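Local coordinates for PlaB phospholipase (Legionella pneumophila, PDB 6ZTI), which acts as a virulence-associated phospholipase with an alpha/beta hydrolase domain, its activity controlled by tetramerization that depends on bound NAD(H), at residues 354-360 and 387-391; 232-238 and 454-460; 134-140 and 163-168. All blocks are in the same frame, centred on the assembly; numbering follows the deposited sequence. Where two conformers were deposited one is given.

Interaction 1: residues 354-360 and 387-391; sequences HLIDYDL and NRGKL. With SND (thionicotinamide-adenine-dinucleotide), chain O.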
loop_
_atom_site.group_PDB
_atom_site.type_symbol
_atom_site.label_atom_id
_atom_site.label_comp_id
_atom_site.label_asym_id
_atom_site.label_seq_id
_atom_site.Cartn_x
_atom_site.Cartn_y
_atom_site.Cartn_z
ATOM N N HIS B 354 3.082 11.920 -15.744
ATOM C CA HIS B 354 2.938 10.587 -16.292
ATOM C C HIS B 354 1.482 10.173 -16.152
ATOM O O HIS B 354 0.833 10.457 -15.142
ATOM C CB HIS B 354 3.862 9.602 -15.581
ATOM C CG HIS B 354 5.287 9.696 -16.031
ATOM N ND1 HIS B 354 5.819 8.867 -16.997
ATOM C CD2 HIS B 354 6.285 10.535 -15.663
ATOM C CE1 HIS B 354 7.085 9.187 -17.199
ATOM N NE2 HIS B 354 7.394 10.193 -16.399
ATOM N N LEU B 355 0.958 9.539 -17.193
ATOM C CA LEU B 355 -0.421 9.086 -17.198
ATOM C C LEU B 355 -0.484 7.677 -16.629
ATOM O O LEU B 355 0.262 6.796 -17.068
ATOM C CB LEU B 355 -0.985 9.130 -18.615
ATOM C CG LEU B 355 -0.900 10.512 -19.270
ATOM C CD1 LEU B 355 -1.805 10.565 -20.501
ATOM C CD2 LEU B 355 -1.267 11.617 -18.286
ATOM N N ILE B 356 -1.360 7.479 -15.644
ATOM C CA ILE B 356 -1.520 6.188 -14.984
ATOM C C ILE B 356 -2.859 5.526 -15.283
ATOM O O ILE B 356 -3.055 4.368 -14.880
ATOM C CB ILE B 356 -1.340 6.313 -13.456
ATOM C CG1 ILE B 356 -2.355 7.297 -12.868
ATOM C CG2 ILE B 356 0.047 6.788 -13.125
ATOM C CD1 ILE B 356 -2.697 7.011 -11.423
ATOM N N ASP B 357 -3.795 6.220 -15.932
ATOM C CA ASP B 357 -5.135 5.690 -16.206
ATOM C C ASP B 357 -5.409 5.784 -17.706
ATOM O O ASP B 357 -5.809 6.844 -18.202
ATOM C CB ASP B 357 -6.194 6.452 -15.427
ATOM C CG ASP B 357 -5.918 6.483 -13.935
ATOM O OD1 ASP B 357 -5.705 5.402 -13.338
ATOM O OD2 ASP B 357 -5.914 7.596 -13.361
ATOM N N TYR B 358 -5.223 4.680 -18.425
ATOM C CA TYR B 358 -5.327 4.699 -19.880
ATOM C C TYR B 358 -5.501 3.278 -20.399
ATOM O O TYR B 358 -5.088 2.303 -19.757
ATOM C CB TYR B 358 -4.084 5.330 -20.520
ATOM C CG TYR B 358 -2.856 4.551 -20.170
ATOM C CD1 TYR B 358 -2.141 4.842 -19.023
ATOM C CD2 TYR B 358 -2.436 3.482 -20.953
ATOM C CE1 TYR B 358 -1.025 4.105 -18.671
ATOM C CE2 TYR B 358 -1.325 2.740 -20.609
ATOM C CZ TYR B 358 -0.626 3.057 -19.468
ATOM O OH TYR B 358 0.477 2.328 -19.122
ATOM N N ASP B 359 -6.107 3.184 -21.583
ATOM C CA ASP B 359 -6.154 1.966 -22.386
ATOM C C ASP B 359 -5.337 2.189 -23.654
ATOM O O ASP B 359 -5.546 3.185 -24.359
ATOM C CB ASP B 359 -7.591 1.603 -22.777
ATOM C CG ASP B 359 -8.446 1.188 -21.594
ATOM O OD1 ASP B 359 -7.951 0.458 -20.708
ATOM O OD2 ASP B 359 -9.630 1.583 -21.571
ATOM N N LEU B 360 -4.434 1.256 -23.954
ATOM C CA LEU B 360 -3.553 1.344 -25.108
ATOM C C LEU B 360 -3.816 0.182 -26.052
ATOM O O LEU B 360 -3.733 -0.987 -25.654
ATOM C CB LEU B 360 -2.088 1.351 -24.675
ATOM C CG LEU B 360 -1.084 1.707 -25.763
ATOM C CD1 LEU B 360 0.112 2.369 -25.142
ATOM C CD2 LEU B 360 -0.671 0.450 -26.555
ATOM N N ASN B 387 6.324 3.119 -11.968
ATOM C CA ASN B 387 5.753 4.140 -12.844
ATOM C C ASN B 387 4.705 3.459 -13.716
ATOM O O ASN B 387 5.057 2.760 -14.670
ATOM C CB ASN B 387 6.839 4.798 -13.699
ATOM C CG ASN B 387 6.311 5.930 -14.546
ATOM O OD1 ASN B 387 5.098 6.075 -14.735
ATOM N ND2 ASN B 387 7.222 6.740 -15.073
ATOM N N ARG B 388 3.420 3.690 -13.431
ATOM C CA ARG B 388 2.362 3.016 -14.176
ATOM C C ARG B 388 2.158 3.582 -15.573
ATOM O O ARG B 388 1.392 3.003 -16.352
ATOM C CB ARG B 388 1.060 3.084 -13.392
ATOM C CG ARG B 388 1.120 2.304 -12.093
ATOM C CD ARG B 388 -0.102 2.568 -11.239
ATOM N NE ARG B 388 0.112 3.682 -10.317
ATOM C CZ ARG B 388 -0.842 4.235 -9.579
ATOM N NH1 ARG B 388 -2.090 3.794 -9.658
ATOM N NH2 ARG B 388 -0.548 5.238 -8.767
ATOM N N GLY B 389 2.812 4.681 -15.908
ATOM C CA GLY B 389 2.830 5.141 -17.276
ATOM C C GLY B 389 3.838 4.421 -18.141
ATOM O O GLY B 389 4.115 4.861 -19.256
ATOM N N LYS B 390 4.444 3.349 -17.640
ATOM C CA LYS B 390 5.441 2.599 -18.389
ATOM C C LYS B 390 4.916 1.190 -18.617
ATOM O O LYS B 390 4.689 0.441 -17.662
ATOM C CB LYS B 390 6.783 2.585 -17.661
ATOM C CG LYS B 390 7.323 3.977 -17.370
ATOM C CD LYS B 390 7.542 4.837 -18.609
ATOM C CE LYS B 390 8.643 4.311 -19.480
ATOM N NZ LYS B 390 9.977 4.380 -18.822
ATOM N N LEU B 391 4.734 0.836 -19.882
ATOM C CA LEU B 391 4.065 -0.398 -20.270
ATOM C C LEU B 391 4.882 -1.046 -21.372
ATOM O O LEU B 391 5.169 -0.404 -22.383
ATOM C CB LEU B 391 2.629 -0.106 -20.735
ATOM C CG LEU B 391 1.816 -1.266 -21.306
ATOM C CD1 LEU B 391 1.461 -2.244 -20.199
ATOM C CD2 LEU B 391 0.567 -0.761 -21.990
HETATM P PA SND O . -1.544 -7.748 -16.443
HETATM O O1A SND O . -0.320 -8.294 -15.816
HETATM O O2A SND O . -1.868 -8.295 -17.824
HETATM O O5B SND O . -1.515 -6.131 -16.580
HETATM C C5B SND O . -0.932 -5.372 -15.503
HETATM C C4B SND O . -1.414 -3.944 -15.562
HETATM O O4B SND O . -1.081 -3.370 -16.847
HETATM C C3B SND O . -2.921 -3.752 -15.393
HETATM O O3B SND O . -3.191 -2.582 -14.628
HETATM C C2B SND O . -3.399 -3.615 -16.835
HETATM O O2B SND O . -4.610 -2.883 -16.961
HETATM C C1B SND O . -2.245 -2.821 -17.429
HETATM N N9A SND O . -2.138 -2.944 -18.874
HETATM C C8A SND O . -1.745 -4.052 -19.576
HETATM N N7A SND O . -1.884 -3.940 -20.876
HETATM C C5A SND O . -2.401 -2.666 -21.039
HETATM C C6A SND O . -2.831 -1.959 -22.176
HETATM N N6A SND O . -2.721 -2.430 -23.424
HETATM N N1A SND O . -3.363 -0.735 -21.988
HETATM C C2A SND O . -3.417 -0.239 -20.749
HETATM N N3A SND O . -3.026 -0.802 -19.603
HETATM C C4A SND O . -2.545 -2.032 -19.817
HETATM O O3 SND O . -2.806 -8.030 -15.522
HETATM P PN SND O . -4.346 -7.601 -15.463
HETATM O O1N SND O . -4.809 -7.259 -16.826
HETATM O O2N SND O . -4.491 -6.598 -14.385
HETATM O O5D SND O . -4.938 -9.023 -15.010
HETATM C C5D SND O . -5.044 -9.370 -13.610
HETATM C C4D SND O . -4.792 -10.852 -13.391
HETATM O O4D SND O . -5.604 -11.636 -14.299
HETATM C C3D SND O . -3.361 -11.339 -13.621
HETATM O O3D SND O . -3.095 -12.475 -12.791
HETATM C C2D SND O . -3.398 -11.729 -15.098
HETATM O O2D SND O . -2.378 -12.655 -15.445
HETATM C C1D SND O . -4.776 -12.377 -15.161
HETATM N N1N SND O . -5.336 -12.274 -16.574
HETATM C C2N SND O . -5.958 -11.131 -16.912
HETATM C C3N SND O . -6.539 -11.000 -18.155
HETATM C C7N SND O . -7.322 -9.782 -18.495
HETATM S S7N SND O . -8.839 -9.901 -19.162
HETATM N N7N SND O . -6.783 -8.620 -18.183
HETATM C C4N SND O . -6.461 -12.069 -19.042
HETATM C C5N SND O . -5.801 -13.227 -18.676
HETATM C C6N SND O . -5.234 -13.313 -17.427
#

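Interaction 2: residues 232-238 and 454-460; sequences LLKLHQE and MVEIMLQ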
loop_
_atom_site.group_PDB
_atom_site.type_symbol
_atom_site.label_atom_id
_atom_site.label_comp_id
_atom_site.label_asym_id
_atom_site.label_seq_id
_atom_site.Cartn_x
_atom_site.Cartn_y
_atom_site.Cartn_z
ATOM N N LEU B 232 13.700 5.657 -30.797
ATOM C CA LEU B 232 12.775 6.362 -29.925
ATOM C C LEU B 232 11.796 7.121 -30.814
ATOM O O LEU B 232 12.206 7.990 -31.589
ATOM C CB LEU B 232 13.516 7.319 -28.992
ATOM C CG LEU B 232 12.652 8.337 -28.255
ATOM C CD1 LEU B 232 11.611 7.643 -27.413
ATOM C CD2 LEU B 232 13.512 9.242 -27.390
ATOM N N LEU B 233 10.514 6.777 -30.714
ATOM C CA LEU B 233 9.443 7.405 -31.476
ATOM C C LEU B 233 8.674 8.301 -30.527
ATOM O O LEU B 233 8.155 7.831 -29.505
ATOM C CB LEU B 233 8.524 6.359 -32.100
ATOM C CG LEU B 233 7.181 6.810 -32.695
ATOM C CD1 LEU B 233 7.359 7.623 -33.963
ATOM C CD2 LEU B 233 6.344 5.601 -32.993
ATOM N N LYS B 234 8.629 9.589 -30.849
ATOM C CA LYS B 234 7.859 10.563 -30.090
ATOM C C LYS B 234 6.595 10.904 -30.867
ATOM O O LYS B 234 6.668 11.345 -32.023
ATOM C CB LYS B 234 8.668 11.830 -29.833
ATOM C CG LYS B 234 9.863 11.662 -28.931
ATOM C CD LYS B 234 10.527 13.023 -28.709
ATOM C CE LYS B 234 11.812 12.919 -27.901
ATOM N NZ LYS B 234 11.562 12.511 -26.489
ATOM N N LEU B 235 5.446 10.704 -30.224
ATOM C CA LEU B 235 4.130 11.042 -30.764
ATOM C C LEU B 235 3.517 12.096 -29.860
ATOM O O LEU B 235 3.176 11.806 -28.706
ATOM C CB LEU B 235 3.213 9.825 -30.834
ATOM C CG LEU B 235 3.751 8.583 -31.533
ATOM C CD1 LEU B 235 2.712 7.470 -31.446
ATOM C CD2 LEU B 235 4.114 8.903 -32.975
ATOM N N HIS B 236 3.350 13.304 -30.396
ATOM C CA HIS B 236 2.871 14.448 -29.638
ATOM C C HIS B 236 1.542 14.897 -30.206
ATOM O O HIS B 236 1.422 15.136 -31.413
ATOM C CB HIS B 236 3.881 15.592 -29.671
ATOM C CG HIS B 236 5.080 15.348 -28.811
ATOM N ND1 HIS B 236 6.007 16.329 -28.529
ATOM C CD2 HIS B 236 5.501 14.232 -28.169
ATOM C CE1 HIS B 236 6.947 15.826 -27.747
ATOM N NE2 HIS B 236 6.662 14.556 -27.512
ATOM N N GLN B 237 0.559 15.023 -29.325
ATOM C CA GLN B 237 -0.795 15.362 -29.717
ATOM C C GLN B 237 -0.914 16.864 -29.895
ATOM O O GLN B 237 -0.425 17.646 -29.075
ATOM C CB GLN B 237 -1.788 14.880 -28.663
ATOM C CG GLN B 237 -3.247 15.065 -29.027
ATOM C CD GLN B 237 -4.160 14.426 -28.003
ATOM O OE1 GLN B 237 -4.103 14.749 -26.815
ATOM N NE2 GLN B 237 -4.997 13.510 -28.455
ATOM N N GLU B 238 -1.571 17.258 -30.973
ATOM C CA GLU B 238 -1.855 18.653 -31.259
ATOM C C GLU B 238 -3.338 18.783 -31.575
ATOM O O GLU B 238 -4.019 17.791 -31.851
ATOM C CB GLU B 238 -1.005 19.156 -32.431
ATOM C CG GLU B 238 -0.402 20.533 -32.209
ATOM C CD GLU B 238 0.692 20.526 -31.164
ATOM O OE1 GLU B 238 0.598 21.327 -30.215
ATOM O OE2 GLU B 238 1.638 19.716 -31.289
ATOM N N MET B 454 11.310 2.422 -28.274
ATOM C CA MET B 454 10.761 3.258 -27.214
ATOM C C MET B 454 9.752 4.225 -27.819
ATOM O O MET B 454 10.051 4.911 -28.794
ATOM C CB MET B 454 11.877 4.014 -26.503
ATOM C CG MET B 454 12.955 3.071 -25.918
ATOM S SD MET B 454 14.517 3.904 -25.618
ATOM C CE MET B 454 14.052 5.035 -24.333
ATOM N N VAL B 455 8.550 4.252 -27.264
ATOM C CA VAL B 455 7.449 5.033 -27.811
ATOM C C VAL B 455 6.996 5.987 -26.719
ATOM O O VAL B 455 6.378 5.569 -25.736
ATOM C CB VAL B 455 6.292 4.148 -28.291
ATOM C CG1 VAL B 455 5.183 5.003 -28.933
ATOM C CG2 VAL B 455 6.787 3.092 -29.288
ATOM N N GLU B 456 7.297 7.263 -26.886
ATOM C CA GLU B 456 6.852 8.280 -25.946
ATOM C C GLU B 456 5.624 8.963 -26.531
ATOM O O GLU B 456 5.711 9.601 -27.581
ATOM C CB GLU B 456 7.954 9.300 -25.666
ATOM C CG GLU B 456 7.535 10.377 -24.688
ATOM C CD GLU B 456 8.640 11.376 -24.411
ATOM O OE1 GLU B 456 9.532 11.068 -23.597
ATOM O OE2 GLU B 456 8.618 12.466 -25.020
ATOM N N ILE B 457 4.488 8.837 -25.857
ATOM C CA ILE B 457 3.249 9.462 -26.312
ATOM C C ILE B 457 2.906 10.589 -25.342
ATOM O O ILE B 457 2.708 10.348 -24.144
ATOM C CB ILE B 457 2.106 8.443 -26.423
ATOM C CG1 ILE B 457 2.463 7.340 -27.434
ATOM C CG2 ILE B 457 0.819 9.158 -26.829
ATOM C CD1 ILE B 457 1.720 6.095 -27.245
ATOM N N MET B 458 2.861 11.819 -25.851
ATOM C CA MET B 458 2.510 12.993 -25.057
ATOM C C MET B 458 1.134 13.501 -25.487
ATOM O O MET B 458 0.969 13.984 -26.615
ATOM C CB MET B 458 3.552 14.097 -25.216
ATOM C CG MET B 458 3.281 15.305 -24.309
ATOM S SD MET B 458 4.168 16.798 -24.764
ATOM C CE MET B 458 5.765 16.481 -24.028
ATOM N N LEU B 459 0.163 13.425 -24.577
ATOM C CA LEU B 459 -1.184 13.935 -24.805
ATOM C C LEU B 459 -1.321 15.361 -24.294
ATOM O O LEU B 459 -0.602 15.787 -23.386
ATOM C CB LEU B 459 -2.217 13.048 -24.104
ATOM C CG LEU B 459 -2.228 11.556 -24.440
ATOM C CD1 LEU B 459 -3.405 10.888 -23.799
ATOM C CD2 LEU B 459 -2.270 11.351 -25.938
ATOM N N GLN B 460 -2.264 16.096 -24.883
ATOM C CA GLN B 460 -2.576 17.445 -24.432
ATOM C C GLN B 460 -3.557 17.365 -23.269
ATOM O O GLN B 460 -4.590 16.694 -23.360
ATOM C CB GLN B 460 -3.186 18.279 -25.556
ATOM C CG GLN B 460 -2.207 18.749 -26.614
ATOM C CD GLN B 460 -2.878 19.594 -27.674
ATOM O OE1 GLN B 460 -4.015 19.326 -28.070
ATOM N NE2 GLN B 460 -2.184 20.628 -28.134
HETATM O O HOH W 1 -5.981 15.568 -25.266
#

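Interaction 3: residues 134-140 and 163-168; sequences HGSALAQ and LDWLEL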
loop_
_atom_site.group_PDB
_atom_site.type_symbol
_atom_site.label_atom_id
_atom_site.label_comp_id
_atom_site.label_asym_id
_atom_site.label_seq_id
_atom_site.Cartn_x
_atom_site.Cartn_y
_atom_site.Cartn_z
ATOM N N HIS B 134 17.759 -3.222 -22.214
ATOM C CA HIS B 134 16.411 -2.689 -22.084
ATOM C C HIS B 134 15.630 -3.402 -20.981
ATOM O O HIS B 134 14.399 -3.360 -20.973
ATOM C CB HIS B 134 15.669 -2.779 -23.419
ATOM C CG HIS B 134 16.330 -2.017 -24.526
ATOM N ND1 HIS B 134 16.105 -0.672 -24.752
ATOM C CD2 HIS B 134 17.219 -2.412 -25.463
ATOM C CE1 HIS B 134 16.830 -0.278 -25.783
ATOM N NE2 HIS B 134 17.507 -1.319 -26.239
ATOM N N GLY B 135 16.323 -4.070 -20.063
ATOM C CA GLY B 135 15.705 -4.658 -18.886
ATOM C C GLY B 135 15.517 -6.159 -19.010
ATOM O O GLY B 135 15.776 -6.777 -20.046
ATOM N N SER B 136 15.038 -6.740 -17.910
ATOM C CA SER B 136 14.726 -8.161 -17.801
ATOM C C SER B 136 13.318 -8.319 -17.251
ATOM O O SER B 136 12.986 -7.733 -16.218
ATOM C CB SER B 136 15.704 -8.891 -16.875
ATOM O OG SER B 136 15.206 -10.179 -16.537
ATOM N N ALA B 137 12.503 -9.124 -17.930
ATOM C CA ALA B 137 11.143 -9.365 -17.462
ATOM C C ALA B 137 11.127 -9.977 -16.074
ATOM O O ALA B 137 10.139 -9.821 -15.345
ATOM C CB ALA B 137 10.415 -10.275 -18.450
ATOM N N LEU B 138 12.210 -10.651 -15.683
ATOM C CA LEU B 138 12.266 -11.325 -14.399
ATOM C C LEU B 138 12.396 -10.355 -13.229
ATOM O O LEU B 138 12.061 -10.725 -12.096
ATOM C CB LEU B 138 13.443 -12.298 -14.374
ATOM C CG LEU B 138 13.369 -13.581 -15.198
ATOM C CD1 LEU B 138 14.680 -14.326 -15.095
ATOM C CD2 LEU B 138 12.245 -14.444 -14.688
ATOM N N ALA B 139 12.877 -9.131 -13.471
ATOM C CA ALA B 139 13.181 -8.219 -12.370
ATOM C C ALA B 139 11.940 -7.893 -11.559
ATOM O O ALA B 139 12.006 -7.768 -10.330
ATOM C CB ALA B 139 13.814 -6.930 -12.910
ATOM N N GLN B 140 10.795 -7.760 -12.223
ATOM C CA GLN B 140 9.573 -7.433 -11.507
ATOM C C GLN B 140 9.203 -8.522 -10.506
ATOM O O GLN B 140 8.685 -8.216 -9.427
ATOM C CB GLN B 140 8.437 -7.189 -12.501
ATOM C CG GLN B 140 7.160 -6.740 -11.833
ATOM C CD GLN B 140 6.140 -6.187 -12.811
ATOM O OE1 GLN B 140 5.198 -6.873 -13.195
ATOM N NE2 GLN B 140 6.320 -4.930 -13.209
ATOM N N LEU B 163 17.337 -4.101 -9.108
ATOM C CA LEU B 163 16.108 -4.611 -9.710
ATOM C C LEU B 163 15.213 -3.483 -10.200
ATOM O O LEU B 163 14.526 -3.636 -11.217
ATOM C CB LEU B 163 15.343 -5.476 -8.708
ATOM C CG LEU B 163 16.019 -6.784 -8.294
ATOM C CD1 LEU B 163 15.145 -7.544 -7.308
ATOM C CD2 LEU B 163 16.310 -7.659 -9.501
ATOM N N ASP B 164 15.194 -2.348 -9.498
ATOM C CA ASP B 164 14.435 -1.206 -9.997
ATOM C C ASP B 164 14.973 -0.724 -11.338
ATOM O O ASP B 164 14.203 -0.232 -12.175
ATOM C CB ASP B 164 14.471 -0.071 -8.978
ATOM C CG ASP B 164 13.665 -0.370 -7.732
ATOM O OD1 ASP B 164 12.646 -1.087 -7.818
ATOM O OD2 ASP B 164 14.056 0.126 -6.663
ATOM N N TRP B 165 16.285 -0.848 -11.561
ATOM C CA TRP B 165 16.864 -0.493 -12.858
ATOM C C TRP B 165 16.484 -1.522 -13.914
ATOM O O TRP B 165 16.065 -1.171 -15.021
ATOM C CB TRP B 165 18.399 -0.376 -12.752
ATOM C CG TRP B 165 19.063 0.378 -13.900
ATOM C CD1 TRP B 165 19.554 1.661 -13.868
ATOM C CD2 TRP B 165 19.290 -0.093 -15.239
ATOM N NE1 TRP B 165 20.064 2.007 -15.094
ATOM C CE2 TRP B 165 19.919 0.951 -15.951
ATOM C CE3 TRP B 165 19.035 -1.291 -15.898
ATOM C CZ2 TRP B 165 20.281 0.833 -17.288
ATOM C CZ3 TRP B 165 19.394 -1.409 -17.240
ATOM C CH2 TRP B 165 20.011 -0.352 -17.915
ATOM N N LEU B 166 16.624 -2.804 -13.585
ATOM C CA LEU B 166 16.411 -3.844 -14.574
ATOM C C LEU B 166 14.941 -4.014 -14.954
ATOM O O LEU B 166 14.656 -4.610 -15.994
ATOM C CB LEU B 166 16.972 -5.158 -14.048
ATOM C CG LEU B 166 18.498 -5.231 -14.032
ATOM C CD1 LEU B 166 18.971 -6.324 -13.084
ATOM C CD2 LEU B 166 19.035 -5.493 -15.453
ATOM N N GLU B 167 14.016 -3.512 -14.142
ATOM C CA GLU B 167 12.593 -3.705 -14.397
ATOM C C GLU B 167 12.214 -3.121 -15.750
ATOM O O GLU B 167 12.572 -1.987 -16.072
ATOM C CB GLU B 167 11.763 -3.056 -13.284
ATOM C CG GLU B 167 10.263 -3.437 -13.302
ATOM C CD GLU B 167 9.446 -2.802 -12.167
ATOM O OE1 GLU B 167 10.004 -2.026 -11.361
ATOM O OE2 GLU B 167 8.231 -3.072 -12.082
ATOM N N LEU B 168 11.499 -3.912 -16.552
ATOM C CA LEU B 168 10.970 -3.402 -17.806
ATOM C C LEU B 168 10.241 -2.090 -17.555
ATOM O O LEU B 168 9.520 -1.945 -16.567
ATOM C CB LEU B 168 10.039 -4.432 -18.439
ATOM C CG LEU B 168 10.698 -5.747 -18.876
ATOM C CD1 LEU B 168 9.624 -6.698 -19.353
ATOM C CD2 LEU B 168 11.708 -5.552 -19.971
HETATM O O HOH W 2 10.709 -6.588 -15.145
#

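Interaction 1: residues 354-360 and 387-391
Asn387 meets His354 across one face of the imidazole: its ND2 stands 3.1 Å above the ring plane of His354, offset toward the rim, with the amide turned 79° against the ring. The same amide nitrogen donates to Asp171. On its other branch, OD1 of Asn387 accepts from the backbone N of Gly389 at 2.9 Å, an Asx turn set within the type I turn from Asn387 to Lys390. In one of its two deposited conformers, Arg388 has CD1 of Ile356 against one face of its guanidinium, so this packing is tentative. The carbonyl of Arg388 faces Tyr358, and the phenol OH of Tyr358 donates to Arg388 O at 3.0 Å, in the carbonyl plane. Gly389 presses its CA to 3.1 Å from the backbone O of Leu355. Lys390 turns away, its NZ bonding to Gly169 O. Leu391 extends with CG anti to the backbone N (chi1 174°), which carries both methyls over one face of the adenine of thio-NAD; CD2 of Leu391 lies 3.6 Å from C6A of the ligand. At the adenine edge, the backbone N of Leu360 donates to N1A at 3.0 Å and N6A donates to Leu360 O at 2.8 Å. Backbone groups thus match the adenine's own acceptor-donor pair, a pattern that guanine, with its N1-H and O6, would not offer.

Interaction 2: residues 232-238 and 454-460
Leu233 and Glu456 lie in neighbouring parallel strands of a large mixed sheet separate from the parallel sheet of the alpha/beta hydrolase domain, the two short segments running only 16° apart. The backbone ladder is regular: Leu233 N donates to Met454 O at 2.7 Å, Glu456 N returns a bond to Leu233 O, and the pattern repeats through Leu235, Met458 and Gln237.

Apolar packing dominates the face carrying Leu233, Leu235, Val455 and Ile457. Leu235 and Ile457 run side by side, CD1 of Leu235 reaching CG1 of Ile457 at 4.0 Å, and strand 412-419 covers them through Phe415 and Val417. On the other face, near the start of the pair, CD1 of Leu232 touches CB of Met454 at 3.8 Å beneath Trp174 of helix 171-180.

Charge and sulfur contacts occupy the rest of that second face. Glu456, fully extended with CG anti to the backbone N (chi1 -180°), brings OE2 to a weak salt bridge with Lys234 NZ at 3.3 Å, while its OE1 pairs with Arg346. The carboxylate is nearly coplanar with the His236 ring, OE2 lying at the ring's edge; the buried NE2 of His236 nevertheless has no hydrogen-bond partner in the model. Met458 SD sits 4.2 Å from the centroid of the His236 ring, almost straight above its centre, a sulfur-aromatic contact.

Polar side-chain bonds finish the ladder at Gln237, whose NE2 is held by Arg432 O and Ser244 OG. Its OE1 accepts on an in-plane lone pair from Gln460 N at 3.0 Å, and a water donates both to that OE1 and to Gln460 O, each at 2.6 Å.

Interaction 3: residues 134-140 and 163-168
Ser136 N donates to Leu166 O at 2.9 Å, joining the loop after strand 123-129 to the last turn of helix 160-166, just where Glu167 leaves helical geometry. Gly135, at phi 102° and psi 176°, a conformation suited to glycine, brings its CA within 3.1 Å of that same Leu166 O. A water bridges the two backbones, 2.8 Å from Ser136 O, and accepts from Gln140 N and Leu168 N.

Among the side chains, Ala139 points its methyl at the helix end, CB lying 3.6 Å from Glu167 N and also against CB of Leu166. Leu168 closes over the loop. Its CD1 packs on CA and CB of Ala137, while CD2 comes to 3.6 Å from the carbonyl O of His134.

The polar contact lies between Gln140 and Glu167. Both chains are extended, with CG anti to the backbone N in each (chi1 -176° in Gln140), and their flat ends meet nearly at right angles. Gln140 NE2 donates to Glu167 OE2 at 2.9 Å; the acceptor lies close to the amide plane and uses its anti lone pair. Two further bonds tie the pair to the end of strand 378-383 and the loop after it: OE2 also accepts from Leu385 N, and NE2 also donates to Arg383 O.

Ser136 OG, hydrogen-bonded to Val220 O, also accepts from Leu138 N, forming an ST turn as the chain swings into Ala137. The whole is a loop leaving the parallel sheet of an alpha/beta hydrolase domain, packed against a helix terminus, and its Gln140 lines a pocket for thio-NAD.

Overall arrangement
From the N terminus, interaction 3 closes first: residues 134-140 and 163-168 draw together a short loop within the hydrolase part of the chain, and it is complete before either other contact begins. Segment 232-238, on strand 231-238, then opens interaction 2, which closes only when the chain returns at 454-460. Within that long excursion, interaction 1 joins the start of strand 358-364 to the turn leading into strand 390-396, partly forming one adenine site. The two belong to the same mixed sheet and touch, Leu355 CD1 resting 3.7 Å from Leu459 CD1. Interaction 3 does not touch interaction 1, though their nearest atoms are about 5 Å apart and their centres about 17 Å.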